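Local structure of peptidase M14, carboxypeptidase A (Thermoplasmatales archaeon SCGC AB-540-F20, 4XED) at residues P10-P15 with Y74-K79; T23-F28 with E61-H66; N37-I42 with E50-P55. The protein probably trims amino acids from the carboxyl ends of peptides, and carries a calcium-bound PKD domain likely to serve in binding rather than catalysis. One frame throughout, in Å; residues are numbered along the deposited sequence. Where two conformers were deposited one is given.

Interaction 1 of 3, residues P10-P15 with Y74-K79. With EDO (1,2-ethanediol), chain C.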
loop_
_atom_site.group_PDB
_atom_site.type_symbol
_atom_site.label_atom_id
_atom_site.label_comp_id
_atom_site.label_asym_id
_atom_site.label_seq_id
_atom_site.Cartn_x
_atom_site.Cartn_y
_atom_site.Cartn_z
ATOM N N PRO A 10 7.077 2.665 1.398
ATOM C CA PRO A 10 5.853 2.900 2.157
ATOM C C PRO A 10 5.673 2.020 3.370
ATOM O O PRO A 10 6.153 0.883 3.424
ATOM C CB PRO A 10 4.746 2.618 1.133
ATOM C CG PRO A 10 5.396 2.912 -0.207
ATOM C CD PRO A 10 6.780 2.413 -0.034
ATOM N N ASN A 11 4.928 2.569 4.315
ATOM C CA ASN A 11 4.443 1.846 5.473
ATOM C C ASN A 11 2.967 1.492 5.265
ATOM O O ASN A 11 2.197 2.296 4.752
ATOM C CB ASN A 11 4.594 2.716 6.719
ATOM C CG ASN A 11 6.017 2.937 7.107
ATOM O OD1 ASN A 11 6.645 2.061 7.714
ATOM N ND2 ASN A 11 6.584 4.053 6.661
ATOM N N VAL A 12 2.592 0.294 5.737
ATOM C CA VAL A 12 1.234 -0.234 5.672
ATOM C C VAL A 12 0.813 -0.764 7.040
ATOM O O VAL A 12 1.464 -1.680 7.538
ATOM C CB VAL A 12 1.134 -1.428 4.668
ATOM C CG1 VAL A 12 -0.311 -1.889 4.543
ATOM C CG2 VAL A 12 1.783 -1.110 3.325
ATOM N N THR A 13 -0.227 -0.204 7.650
ATOM C CA THR A 13 -0.724 -0.762 8.905
ATOM C C THR A 13 -2.206 -1.079 8.802
ATOM O O THR A 13 -2.955 -0.391 8.109
ATOM C CB THR A 13 -0.447 0.171 10.137
ATOM O OG1 THR A 13 -1.115 1.421 9.968
ATOM C CG2 THR A 13 1.038 0.408 10.313
ATOM N N GLY A 14 -2.629 -2.101 9.531
ATOM C CA GLY A 14 -4.032 -2.460 9.597
ATOM C C GLY A 14 -4.104 -3.865 10.159
ATOM O O GLY A 14 -3.094 -4.426 10.592
ATOM N N PRO A 15 -5.326 -4.430 10.203
ATOM C CA PRO A 15 -5.513 -5.750 10.816
ATOM C C PRO A 15 -4.759 -6.848 10.072
ATOM O O PRO A 15 -4.820 -6.940 8.843
ATOM C CB PRO A 15 -7.007 -5.972 10.711
ATOM C CG PRO A 15 -7.584 -4.711 10.448
ATOM C CD PRO A 15 -6.588 -3.818 9.799
ATOM N N TYR A 74 -2.223 -13.491 2.946
ATOM C CA TYR A 74 -2.085 -12.537 1.853
ATOM C C TYR A 74 -0.986 -11.530 2.163
ATOM O O TYR A 74 -0.983 -10.901 3.228
ATOM C CB TYR A 74 -3.435 -11.836 1.637
ATOM C CG TYR A 74 -4.529 -12.819 1.244
ATOM C CD1 TYR A 74 -4.631 -13.235 -0.073
ATOM C CD2 TYR A 74 -5.463 -13.296 2.159
ATOM C CE1 TYR A 74 -5.596 -14.127 -0.455
ATOM C CE2 TYR A 74 -6.442 -14.173 1.775
ATOM C CZ TYR A 74 -6.497 -14.573 0.460
ATOM O OH TYR A 74 -7.452 -15.445 0.010
ATOM N N VAL A 75 -0.098 -11.337 1.205
ATOM C CA VAL A 75 0.972 -10.367 1.376
ATOM C C VAL A 75 0.559 -9.062 0.717
ATOM O O VAL A 75 0.568 -8.936 -0.513
ATOM C CB VAL A 75 2.286 -10.872 0.801
ATOM C CG1 VAL A 75 3.368 -9.900 1.126
ATOM C CG2 VAL A 75 2.613 -12.245 1.365
ATOM N N VAL A 76 0.130 -8.105 1.540
ATOM C CA VAL A 76 -0.221 -6.789 1.044
ATOM C C VAL A 76 1.104 -6.031 0.846
ATOM O O VAL A 76 1.953 -6.022 1.749
ATOM C CB VAL A 76 -1.109 -6.043 2.038
ATOM C CG1 VAL A 76 -1.384 -4.635 1.587
ATOM C CG2 VAL A 76 -2.396 -6.821 2.267
ATOM N N ARG A 77 1.298 -5.424 -0.318
ATOM C CA ARG A 77 2.532 -4.690 -0.586
ATOM C C ARG A 77 2.195 -3.341 -1.182
ATOM O O ARG A 77 1.198 -3.188 -1.912
ATOM C CB ARG A 77 3.455 -5.464 -1.539
ATOM C CG ARG A 77 3.759 -6.875 -1.081
ATOM C CD ARG A 77 5.035 -7.374 -1.744
ATOM N NE ARG A 77 4.937 -7.401 -3.193
ATOM C CZ ARG A 77 5.961 -7.606 -4.006
ATOM N NH1 ARG A 77 7.182 -7.831 -3.530
ATOM N NH2 ARG A 77 5.758 -7.626 -5.299
ATOM N N ALA A 78 3.042 -2.353 -0.884
ATOM C CA ALA A 78 2.887 -1.036 -1.465
ATOM C C ALA A 78 4.232 -0.447 -1.811
ATOM O O ALA A 78 5.170 -0.503 -1.032
ATOM C CB ALA A 78 2.138 -0.114 -0.527
ATOM N N LYS A 79 4.310 0.135 -3.005
ATOM C CA LYS A 79 5.466 0.947 -3.432
ATOM C C LYS A 79 4.946 2.303 -3.911
ATOM O O LYS A 79 3.734 2.469 -4.108
ATOM C CB LYS A 79 6.306 0.234 -4.491
ATOM C CG LYS A 79 5.585 -0.007 -5.791
ATOM C CD LYS A 79 6.477 -0.674 -6.844
ATOM C CE LYS A 79 5.627 -1.149 -8.044
ATOM N NZ LYS A 79 6.510 -1.616 -9.179
HETATM C C1 EDO C . 4.193 -3.379 -11.383
HETATM O O1 EDO C . 4.806 -2.100 -11.326
HETATM C C2 EDO C . 4.567 -4.135 -10.120
HETATM O O2 EDO C . 4.462 -5.545 -10.366
#
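Val12 and Ala78 meet in the middle of a buried contact made mostly by apolar side chains: CG2 of Val12 lies 4.0 Å from CB of Ala78. The other branch of Val12 has its own partner. With CG1 anti to the backbone N (chi1 -176°), that methyl comes within 4.2 Å of CG1 of Val76, and the two valines cross obliquely. Pro10 lays CB, CG and CD against Ala78 and the start of Lys79. Its CB stands 4.1 Å from CB of Ala78. Its CD is 3.5 Å from the carbonyl O of Ala78. Ala78 thus takes Pro10 and Val12 together on a single methyl, while Phe28 packs against both Val12 and Ala78.

The looser side begins at Lys79, whose CB turns away from 10-15. Beyond CG its chain runs extended, and NZ donates to O1 of a 1,2-ethanediol molecule at 2.8 Å, a probable remnant of the crystallisation liquor. Glu87 forms a salt bridge with the same amine. No hydrogen bond joins 10-15 to 74-79, since strands 11-13 and 72-82 belong to different sheets; this is packing between the two sheets of a beta-sandwich, the fold of a PKD domain.

Interaction 2 of 3, residues T23-F28 with E61-H66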
loop_
_atom_site.group_PDB
_atom_site.type_symbol
_atom_site.label_atom_id
_atom_site.label_comp_id
_atom_site.label_asym_id
_atom_site.label_seq_id
_atom_site.Cartn_x
_atom_site.Cartn_y
_atom_site.Cartn_z
ATOM N N THR A 23 -14.807 -6.468 5.699
ATOM C CA THR A 23 -14.008 -5.397 5.098
ATOM C C THR A 23 -13.094 -4.792 6.157
ATOM O O THR A 23 -13.545 -4.535 7.268
ATOM C CB THR A 23 -14.917 -4.308 4.536
ATOM O OG1 THR A 23 -15.836 -4.902 3.607
ATOM C CG2 THR A 23 -14.089 -3.194 3.906
ATOM N N TYR A 24 -11.822 -4.582 5.817
ATOM C CA TYR A 24 -10.820 -4.023 6.747
ATOM C C TYR A 24 -10.094 -2.839 6.127
ATOM O O TYR A 24 -9.934 -2.777 4.912
ATOM C CB TYR A 24 -9.824 -5.117 7.165
ATOM C CG TYR A 24 -10.494 -6.246 7.949
ATOM C CD1 TYR A 24 -10.881 -6.081 9.294
ATOM C CD2 TYR A 24 -10.730 -7.465 7.357
ATOM C CE1 TYR A 24 -11.488 -7.093 9.999
ATOM C CE2 TYR A 24 -11.364 -8.485 8.048
ATOM C CZ TYR A 24 -11.727 -8.290 9.369
ATOM O OH TYR A 24 -12.330 -9.320 10.051
ATOM N N ASN A 25 -9.667 -1.910 6.978
ATOM C CA ASN A 25 -8.996 -0.671 6.553
ATOM C C ASN A 25 -7.499 -0.738 6.741
ATOM O O ASN A 25 -7.012 -1.129 7.794
ATOM C CB ASN A 25 -9.497 0.496 7.404
ATOM C CG ASN A 25 -10.934 0.785 7.188
ATOM O OD1 ASN A 25 -11.385 0.886 6.056
ATOM N ND2 ASN A 25 -11.668 0.949 8.264
ATOM N N TYR A 26 -6.782 -0.304 5.709
ATOM C CA TYR A 26 -5.318 -0.244 5.701
ATOM C C TYR A 26 -4.854 1.193 5.470
ATOM O O TYR A 26 -5.351 1.881 4.588
ATOM C CB TYR A 26 -4.752 -1.258 4.655
ATOM C CG TYR A 26 -5.119 -2.643 5.118
ATOM C CD1 TYR A 26 -4.306 -3.348 5.984
ATOM C CD2 TYR A 26 -6.342 -3.199 4.787
ATOM C CE1 TYR A 26 -4.708 -4.545 6.536
ATOM C CE2 TYR A 26 -6.753 -4.439 5.311
ATOM C CZ TYR A 26 -5.945 -5.082 6.192
ATOM O OH TYR A 26 -6.380 -6.296 6.716
ATOM N N THR A 27 -3.883 1.585 6.279
ATOM C CA THR A 27 -3.311 2.917 6.239
ATOM C C THR A 27 -1.954 2.844 5.547
ATOM O O THR A 27 -1.100 2.033 5.936
ATOM C CB THR A 27 -3.147 3.465 7.657
ATOM O OG1 THR A 27 -4.424 3.520 8.289
ATOM C CG2 THR A 27 -2.509 4.836 7.625
ATOM N N PHE A 28 -1.765 3.685 4.521
ATOM C CA PHE A 28 -0.547 3.697 3.709
ATOM C C PHE A 28 0.077 5.071 3.820
ATOM O O PHE A 28 -0.630 6.094 3.691
ATOM C CB PHE A 28 -0.861 3.424 2.233
ATOM C CG PHE A 28 -1.480 2.071 1.979
ATOM C CD1 PHE A 28 -2.841 1.865 2.125
ATOM C CD2 PHE A 28 -0.716 0.993 1.569
ATOM C CE1 PHE A 28 -3.424 0.630 1.908
ATOM C CE2 PHE A 28 -1.297 -0.248 1.356
ATOM C CZ PHE A 28 -2.660 -0.405 1.521
ATOM N N GLU A 61 -1.219 10.467 4.810
ATOM C CA GLU A 61 -1.732 9.110 5.063
ATOM C C GLU A 61 -2.980 8.887 4.227
ATOM O O GLU A 61 -3.869 9.750 4.191
ATOM C CB GLU A 61 -2.041 8.880 6.537
ATOM C CG GLU A 61 -0.814 8.862 7.436
ATOM C CD GLU A 61 -1.190 8.573 8.890
ATOM O OE1 GLU A 61 -1.832 9.448 9.543
ATOM O OE2 GLU A 61 -0.878 7.470 9.387
ATOM N N VAL A 62 -3.008 7.762 3.528
ATOM C CA VAL A 62 -4.148 7.420 2.696
ATOM C C VAL A 62 -4.658 6.068 3.157
ATOM O O VAL A 62 -3.877 5.131 3.356
ATOM C CB VAL A 62 -3.791 7.470 1.194
ATOM C CG1 VAL A 62 -3.396 8.842 0.802
ATOM C CG2 VAL A 62 -2.691 6.583 0.860
ATOM N N ILE A 63 -5.975 5.961 3.340
ATOM C CA ILE A 63 -6.592 4.777 3.911
ATOM C C ILE A 63 -7.465 4.130 2.862
ATOM O O ILE A 63 -8.365 4.781 2.319
ATOM C CB ILE A 63 -7.361 5.108 5.229
ATOM C CG1 ILE A 63 -6.337 5.720 6.229
ATOM C CG2 ILE A 63 -8.065 3.887 5.737
ATOM C CD1 ILE A 63 -6.785 6.330 7.500
ATOM N N PHE A 64 -7.203 2.862 2.555
ATOM C CA PHE A 64 -8.005 2.074 1.626
ATOM C C PHE A 64 -8.452 0.793 2.272
ATOM O O PHE A 64 -7.690 0.181 3.014
ATOM C CB PHE A 64 -7.203 1.742 0.384
ATOM C CG PHE A 64 -6.732 2.938 -0.357
ATOM C CD1 PHE A 64 -7.627 3.862 -0.885
ATOM C CD2 PHE A 64 -5.386 3.140 -0.518
ATOM C CE1 PHE A 64 -7.166 4.977 -1.565
ATOM C CE2 PHE A 64 -4.919 4.230 -1.190
ATOM C CZ PHE A 64 -5.807 5.163 -1.713
ATOM N N SER A 65 -9.687 0.391 1.980
ATOM C CA SER A 65 -10.229 -0.830 2.526
ATOM C C SER A 65 -10.187 -1.969 1.509
ATOM O O SER A 65 -10.106 -1.739 0.306
ATOM C CB SER A 65 -11.649 -0.600 3.026
ATOM O OG SER A 65 -12.521 -0.171 2.000
ATOM N N HIS A 66 -10.238 -3.194 2.004
ATOM C CA HIS A 66 -10.242 -4.370 1.151
ATOM C C HIS A 66 -10.969 -5.473 1.894
ATOM O O HIS A 66 -11.040 -5.462 3.125
ATOM C CB HIS A 66 -8.822 -4.787 0.753
ATOM C CG HIS A 66 -8.778 -5.779 -0.370
ATOM N ND1 HIS A 66 -9.145 -5.451 -1.661
ATOM C CD2 HIS A 66 -8.418 -7.087 -0.403
ATOM C CE1 HIS A 66 -9.020 -6.519 -2.434
ATOM N NE2 HIS A 66 -8.553 -7.517 -1.700
#
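Phe28 and Val62 close one end of an antiparallel strand pair within the three-stranded sheet of the PKD beta-sandwich. Six backbone hydrogen bonds join 24-28 to 62-66, two at each of the hydrogen-bonded pairs Tyr24-His66, Tyr26-Phe64 and Phe28-Val62. Between them, CA-H groups reach across as well, as where CA of Ser65 sits 3.1 Å from O of Tyr24.

Phe28 illustrates how such a sheet turns aromatic groups to the core. Its CB lies 3.9 Å from CG2 of Val62 and also touches the Val62 carbonyl. CG stands beside the backbone N, anti to the carbonyl carbon of its own residue (chi1 -62°). CD1 is 3.6 Å from O of Val62, which lies in the plane of the ring at its edge. That oxygen also accepts the N-H of Phe28, so it serves backbone and ring rim together. Farther out, CD1 is 3.9 Å from CD2 of Phe64, and CE1 is 4.0 Å from the same atom; the ring planes are inclined at 46°, an oblique pairing. The CD2 side of the ring packs on Val12. At the tip, CZ packs on Ile42 of the facing sheet. On this same face, Tyr26 OH is hydrogen-bonded to Pro15 O, and His66 NE2 to Asp46.

The reverse face, carrying Asn25, Thr27, Ile63 and Ser65, is more polar. Thr27 and Ile63 lie side by side, with OG1 of Thr27 3.6 Å from CG1 of Ile63. The methyl CG2 of Thr27 faces Glu61, 3.6 Å from its OE2.

Interaction 3 of 3, residues N37-I42 with E50-P55; sequences NITYYI and EEWIGP
Ile42 and Ile53 meet on the buried side of the hairpin, their CD1 methyls 4.0 Å apart in one of two conformers of Ile53. Tyr40 joins Ile53 through CB, and Phe64 of the facing sheet packs on both isoleucines. Elsewhere Tyr41 rests on Trp52: its CB stands 3.6 Å from the centroid of the six-membered ring and only 5° off the ring normal, a CH-pi contact. The phenol turns an edge to the five-membered ring, planes 62° apart, with CD2 3.7 Å from NE1. Thr39 crosses the indole at about a right angle, its OG1 3.5 Å from CE3. An alanine in place of Trp52 would probably leave CB and CD2 of Tyr41 without the indole face they lie on, and Lys81 without its cation-pi partner.

Farther out, O of Glu50 lies over one face of the Tyr41 ring, a cation-pi partner of Lys79. Glu51 runs alongside, OE2 3.5 Å from OH of Tyr41 and hydrogen-bonded to Thr49. Glu50 OE2 accepts from Trp44 NE1.

Backbone bonds pair Tyr40 with Ile53 and Ile42 with Glu50, one residue out of step. Trp52, at a positive phi of 60°, is the extra residue, and with Ile53 it faces Tyr40: a G1 beta bulge.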
loop_
_atom_site.group_PDB
_atom_site.type_symbol
_atom_site.label_atom_id
_atom_site.label_comp_id
_atom_site.label_asym_id
_atom_site.label_seq_id
_atom_site.Cartn_x
_atom_site.Cartn_y
_atom_site.Cartn_z
ATOM N N ASN A 37 5.130 15.104 -4.835
ATOM C CA ASN A 37 3.922 14.308 -4.844
ATOM C C ASN A 37 4.237 12.910 -5.328
ATOM O O ASN A 37 5.189 12.704 -6.106
ATOM C CB ASN A 37 2.884 14.919 -5.770
ATOM C CG ASN A 37 2.287 16.198 -5.247
ATOM O OD1 ASN A 37 2.407 16.556 -4.076
ATOM N ND2 ASN A 37 1.624 16.906 -6.136
ATOM N N ILE A 38 3.476 11.933 -4.843
ATOM C CA ILE A 38 3.698 10.534 -5.233
ATOM C C ILE A 38 2.398 9.780 -5.517
ATOM O O ILE A 38 1.320 10.160 -5.047
ATOM C CB ILE A 38 4.550 9.699 -4.189
ATOM C CG1 ILE A 38 3.755 9.293 -2.928
ATOM C CG2 ILE A 38 5.827 10.442 -3.823
ATOM C CD1 ILE A 38 3.427 10.404 -1.980
ATOM N N THR A 39 2.520 8.694 -6.276
ATOM C CA THR A 39 1.438 7.755 -6.508
ATOM C C THR A 39 1.844 6.418 -5.884
ATOM O O THR A 39 3.032 6.137 -5.738
ATOM C CB THR A 39 1.091 7.558 -7.998
ATOM O OG1 THR A 39 2.265 7.209 -8.741
ATOM C CG2 THR A 39 0.459 8.828 -8.567
ATOM N N TYR A 40 0.859 5.613 -5.506
ATOM C CA TYR A 40 1.086 4.325 -4.879
ATOM C C TYR A 40 0.633 3.174 -5.775
ATOM O O TYR A 40 -0.379 3.275 -6.457
ATOM C CB TYR A 40 0.315 4.223 -3.558
ATOM C CG TYR A 40 0.774 5.167 -2.470
ATOM C CD1 TYR A 40 1.801 4.811 -1.592
ATOM C CD2 TYR A 40 0.185 6.410 -2.314
ATOM C CE1 TYR A 40 2.221 5.668 -0.581
ATOM C CE2 TYR A 40 0.604 7.289 -1.313
ATOM C CZ TYR A 40 1.618 6.902 -0.442
ATOM O OH TYR A 40 2.102 7.710 0.566
ATOM N N TYR A 41 1.389 2.084 -5.728
ATOM C CA TYR A 41 1.026 0.820 -6.377
ATOM C C TYR A 41 0.861 -0.165 -5.234
ATOM O O TYR A 41 1.806 -0.434 -4.501
ATOM C CB TYR A 41 2.087 0.363 -7.382
ATOM C CG TYR A 41 1.675 -0.819 -8.196
ATOM C CD1 TYR A 41 1.601 -2.088 -7.634
ATOM C CD2 TYR A 41 1.378 -0.687 -9.554
ATOM C CE1 TYR A 41 1.241 -3.167 -8.365
ATOM C CE2 TYR A 41 1.006 -1.798 -10.317
ATOM C CZ TYR A 41 0.936 -3.040 -9.700
ATOM O OH TYR A 41 0.595 -4.182 -10.397
ATOM N N ILE A 42 -0.367 -0.645 -5.040
ATOM C CA ILE A 42 -0.717 -1.554 -3.954
ATOM C C ILE A 42 -1.112 -2.910 -4.547
ATOM O O ILE A 42 -1.936 -2.983 -5.468
ATOM C CB ILE A 42 -1.878 -0.983 -3.135
ATOM C CG1 ILE A 42 -1.469 0.365 -2.509
ATOM C CG2 ILE A 42 -2.387 -1.986 -2.099
ATOM C CD1 ILE A 42 -2.634 1.134 -1.955
ATOM N N GLU A 50 -4.107 -1.689 -6.764
ATOM C CA GLU A 50 -4.390 -0.288 -7.004
ATOM C C GLU A 50 -3.179 0.230 -7.769
ATOM O O GLU A 50 -2.084 0.290 -7.224
ATOM C CB GLU A 50 -4.595 0.449 -5.679
ATOM C CG GLU A 50 -5.545 -0.200 -4.662
ATOM C CD GLU A 50 -6.968 -0.391 -5.155
ATOM O OE1 GLU A 50 -7.440 0.400 -6.005
ATOM O OE2 GLU A 50 -7.617 -1.341 -4.653
ATOM N N GLU A 51 -3.360 0.552 -9.048
ATOM C CA GLU A 51 -2.208 0.785 -9.927
ATOM C C GLU A 51 -1.894 2.261 -10.084
ATOM O O GLU A 51 -2.462 2.982 -10.903
ATOM C CB GLU A 51 -2.385 0.077 -11.275
ATOM C CG GLU A 51 -2.573 -1.408 -10.997
ATOM C CD GLU A 51 -2.409 -2.330 -12.190
ATOM O OE1 GLU A 51 -2.205 -1.844 -13.329
ATOM O OE2 GLU A 51 -2.497 -3.564 -11.966
ATOM N N TRP A 52 -0.948 2.711 -9.274
ATOM C CA TRP A 52 -0.476 4.089 -9.316
ATOM C C TRP A 52 -1.609 5.085 -9.036
ATOM O O TRP A 52 -1.922 5.985 -9.823
ATOM C CB TRP A 52 0.265 4.382 -10.610
ATOM C CG TRP A 52 1.434 3.466 -10.831
ATOM C CD1 TRP A 52 1.616 2.632 -11.893
ATOM C CD2 TRP A 52 2.562 3.253 -9.959
ATOM N NE1 TRP A 52 2.775 1.941 -11.756
ATOM C CE2 TRP A 52 3.376 2.288 -10.578
ATOM C CE3 TRP A 52 2.968 3.798 -8.736
ATOM C CZ2 TRP A 52 4.582 1.860 -10.026
ATOM C CZ3 TRP A 52 4.171 3.337 -8.173
ATOM C CH2 TRP A 52 4.960 2.387 -8.829
ATOM N N ILE A 53 -2.246 4.887 -7.897
ATOM C CA ILE A 53 -3.303 5.783 -7.452
ATOM C C ILE A 53 -2.706 7.059 -6.844
ATOM O O ILE A 53 -1.614 7.027 -6.255
ATOM C CB ILE A 53 -4.246 5.076 -6.462
ATOM C CG1 ILE A 53 -3.439 4.424 -5.327
ATOM C CG2 ILE A 53 -5.126 4.057 -7.209
ATOM C CD1 ILE A 53 -4.259 3.986 -4.210
ATOM N N GLY A 54 -3.413 8.177 -7.023
ATOM C CA GLY A 54 -2.887 9.479 -6.659
ATOM C C GLY A 54 -2.927 10.416 -7.854
ATOM O O GLY A 54 -3.687 10.200 -8.779
ATOM N N PRO A 55 -2.111 11.465 -7.855
ATOM C CA PRO A 55 -1.072 11.757 -6.848
ATOM C C PRO A 55 -1.618 12.212 -5.507
ATOM O O PRO A 55 -2.725 12.769 -5.415
ATOM C CB PRO A 55 -0.270 12.892 -7.501
ATOM C CG PRO A 55 -1.231 13.549 -8.438
ATOM C CD PRO A 55 -2.085 12.429 -8.964
#

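Seen together, the three contacts separate the ways a beta-sandwich is held. Interaction 1 is the most deeply buried and joins opposite sheets chiefly through apolar packing, with no hydrogen bond across it. Interactions 2 and 3 each bind neighbouring strands within one sheet, by backbone hydrogen bonds, and are only partly buried; 2 is regular along its length, whereas 3 is interrupted by a bulge, and its outer side mixes aromatic and charged groups. They adjoin: strand 11-13 of interaction 1 pairs with strand 24-29 of interaction 2, and Tyr41 N of interaction 3 donates to Lys79 O. Between the sheets, Phe28 and Phe64 of interaction 2 meet Ile42, continuing the core that interaction 1 enters.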